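Local coordinates for tyrosine--tRNA ligase (Aeropyrum pernix, PDB 2CYA), which probably attaches tyrosine to tRNA(Tyr) in two steps, first activating the amino acid with ATP and then passing it to the acceptor end of the tRNA, at residues Ser215-Gly219 with Glu245-Phe249. Numbering follows the deposited sequence.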
ATOM      1  N   SER A 215     -15.109 -15.648  24.257  1.00 46.34           N
ATOM      2  CA  SER A 215     -14.360 -16.861  23.939  1.00 47.73           C
ATOM      3  C   SER A 215     -15.167 -17.943  23.221  1.00 47.55           C
ATOM      4  O   SER A 215     -16.394 -17.909  23.171  1.00 46.50           O
ATOM      5  CB  SER A 215     -13.774 -17.463  25.221  1.00 47.83           C
ATOM      6  OG  SER A 215     -12.981 -16.518  25.918  1.00 53.33           O
ATOM      7  N   SER A 216     -14.446 -18.906  22.662  1.00 48.46           N
ATOM      8  CA  SER A 216     -15.046 -20.035  21.972  1.00 49.33           C
ATOM      9  C   SER A 216     -15.806 -20.853  23.011  1.00 49.72           C
ATOM     10  O   SER A 216     -15.405 -20.907  24.171  1.00 48.02           O
ATOM     11  CB  SER A 216     -13.946 -20.905  21.351  1.00 49.11           C
ATOM     12  OG  SER A 216     -14.487 -22.060  20.736  1.00 49.13           O
ATOM     13  N   LEU A 217     -16.903 -21.485  22.603  1.00 52.09           N
ATOM     14  CA  LEU A 217     -17.671 -22.307  23.532  1.00 55.27           C
ATOM     15  C   LEU A 217     -16.915 -23.606  23.847  1.00 57.76           C
ATOM     16  O   LEU A 217     -17.187 -24.255  24.852  1.00 58.03           O
ATOM     17  CB  LEU A 217     -19.045 -22.657  22.943  1.00 52.34           C
ATOM     18  CG  LEU A 217     -20.018 -21.539  22.568  1.00 51.26           C
ATOM     19  CD1 LEU A 217     -21.181 -22.136  21.797  1.00 51.05           C
ATOM     20  CD2 LEU A 217     -20.508 -20.812  23.806  1.00 49.18           C
ATOM     21  N   GLN A 218     -15.962 -23.970  22.994  1.00 62.80           N
ATOM     22  CA  GLN A 218     -15.192 -25.202  23.176  1.00 69.36           C
ATOM     23  C   GLN A 218     -14.398 -25.279  24.486  1.00 72.89           C
ATOM     24  O   GLN A 218     -14.611 -26.197  25.287  1.00 74.02           O
ATOM     25  CB  GLN A 218     -14.259 -25.431  21.978  1.00 70.70           C
ATOM     26  CG  GLN A 218     -13.105 -24.441  21.842  1.00 73.86           C
ATOM     27  CD  GLN A 218     -12.428 -24.520  20.476  1.00 76.18           C
ATOM     28  OE1 GLN A 218     -12.162 -25.611  19.964  1.00 77.50           O
ATOM     29  NE2 GLN A 218     -12.139 -23.360  19.884  1.00 76.43           N
ATOM     30  N   GLY A 219     -13.489 -24.334  24.713  1.00 75.39           N
ATOM     31  CA  GLY A 219     -12.722 -24.371  25.946  1.00 79.05           C
ATOM     32  C   GLY A 219     -11.444 -23.553  25.957  1.00 81.83           C
ATOM     33  O   GLY A 219     -11.495 -22.325  25.841  1.00 83.03           O
ATOM     34  N   GLU A 245     -20.003 -25.227  15.930  1.00 63.41           N
ATOM     35  CA  GLU A 245     -20.445 -25.583  17.278  1.00 60.70           C
ATOM     36  C   GLU A 245     -19.834 -24.757  18.405  1.00 59.42           C
ATOM     37  O   GLU A 245     -20.319 -24.805  19.536  1.00 60.34           O
ATOM     38  CB  GLU A 245     -20.185 -27.068  17.543  1.00 60.54           C
ATOM     39  CG  GLU A 245     -21.062 -28.006  16.732  1.00 58.83           C
ATOM     40  CD  GLU A 245     -22.525 -27.933  17.137  1.00 59.01           C
ATOM     41  OE1 GLU A 245     -22.828 -28.185  18.326  1.00 57.28           O
ATOM     42  OE2 GLU A 245     -23.369 -27.626  16.264  1.00 57.75           O
ATOM     43  N   THR A 246     -18.774 -24.009  18.111  1.00 56.40           N
ATOM     44  CA  THR A 246     -18.136 -23.190  19.137  1.00 54.44           C
ATOM     45  C   THR A 246     -18.599 -21.740  19.093  1.00 51.96           C
ATOM     46  O   THR A 246     -18.093 -20.900  19.843  1.00 50.93           O
ATOM     47  CB  THR A 246     -16.613 -23.185  18.992  1.00 54.98           C
ATOM     48  OG1 THR A 246     -16.251 -22.539  17.760  1.00 53.66           O
ATOM     49  CG2 THR A 246     -16.085 -24.613  19.025  1.00 56.94           C
ATOM     50  N   ALA A 247     -19.545 -21.448  18.202  1.00 48.14           N
ATOM     51  CA  ALA A 247     -20.072 -20.100  18.068  1.00 43.57           C
ATOM     52  C   ALA A 247     -21.581 -20.106  17.832  1.00 40.68           C
ATOM     53  O   ALA A 247     -22.112 -20.950  17.108  1.00 42.04           O
ATOM     54  CB  ALA A 247     -19.372 -19.386  16.925  1.00 43.85           C
ATOM     55  N   VAL A 248     -22.271 -19.153  18.440  1.00 35.37           N
ATOM     56  CA  VAL A 248     -23.703 -19.047  18.269  1.00 32.50           C
ATOM     57  C   VAL A 248     -23.968 -17.966  17.228  1.00 32.01           C
ATOM     58  O   VAL A 248     -23.636 -16.799  17.441  1.00 31.82           O
ATOM     59  CB  VAL A 248     -24.388 -18.681  19.602  1.00 31.27           C
ATOM     60  CG1 VAL A 248     -25.899 -18.583  19.412  1.00 29.14           C
ATOM     61  CG2 VAL A 248     -24.047 -19.740  20.650  1.00 32.24           C
ATOM     62  N   PHE A 249     -24.538 -18.347  16.090  1.00 29.73           N
ATOM     63  CA  PHE A 249     -24.829 -17.356  15.049  1.00 30.08           C
ATOM     64  C   PHE A 249     -26.202 -16.728  15.278  1.00 29.62           C
ATOM     65  O   PHE A 249     -27.069 -17.338  15.913  1.00 26.80           O
ATOM     66  CB  PHE A 249     -24.775 -17.996  13.661  1.00 30.94           C
ATOM     67  CG  PHE A 249     -23.450 -18.608  13.340  1.00 33.89           C
ATOM     68  CD1 PHE A 249     -23.231 -19.962  13.538  1.00 34.76           C
ATOM     69  CD2 PHE A 249     -22.397 -17.815  12.888  1.00 35.82           C
ATOM     70  CE1 PHE A 249     -21.972 -20.526  13.294  1.00 36.57           C
ATOM     71  CE2 PHE A 249     -21.134 -18.367  12.642  1.00 36.17           C
ATOM     72  CZ  PHE A 249     -20.923 -19.723  12.845  1.00 35.78           C
TER
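Ser216, Leu217 and Gln218 pack against Thr246 in a buried loop-to-loop contact in the Rossmann-fold catalytic domain of a class I aminoacyl-tRNA synthetase. Both segments belong to the long connection between strand 207-211 and helix 254-262, which carries the KMSKS motif, Lys238 to Ser242. The contact joins the early part of this connection to the 3-10 turn and loop that follow the motif. One backbone hydrogen bond ties them: Leu217 N donates to Thr246 O at 3.1 Å, nearly straight at 168°.

Leu217 lays its side chain along the backbone of 245-247. Its CG sits 3.4 Å from Thr246 O. Its CD1 reaches on to Val248 CG2, an apolar touch at 3.9 Å. Helices 254-262 and 275-284 also pack on this leucine, through Lys260 and Ile279.

Thr246 turns its methyl to Gln218, with CG2 3.6 Å from Gln218 CB. The methyl stands anti to the carbonyl carbon of Thr246. Lys243 bonds to Thr246 OG1 through its O and to Gln218 OE1 through its NZ. The Ala247 side chain lies about 5 Å from that of His49, which is inferred to bind ATP, so the contact probably borders the nucleotide site. Ser216 OG accepts two weak bonds, from Gln218 N and NE2, and packs tightly against Thr246 CB, 3.0 Å away, without a hydrogen bond to Thr246 OG1.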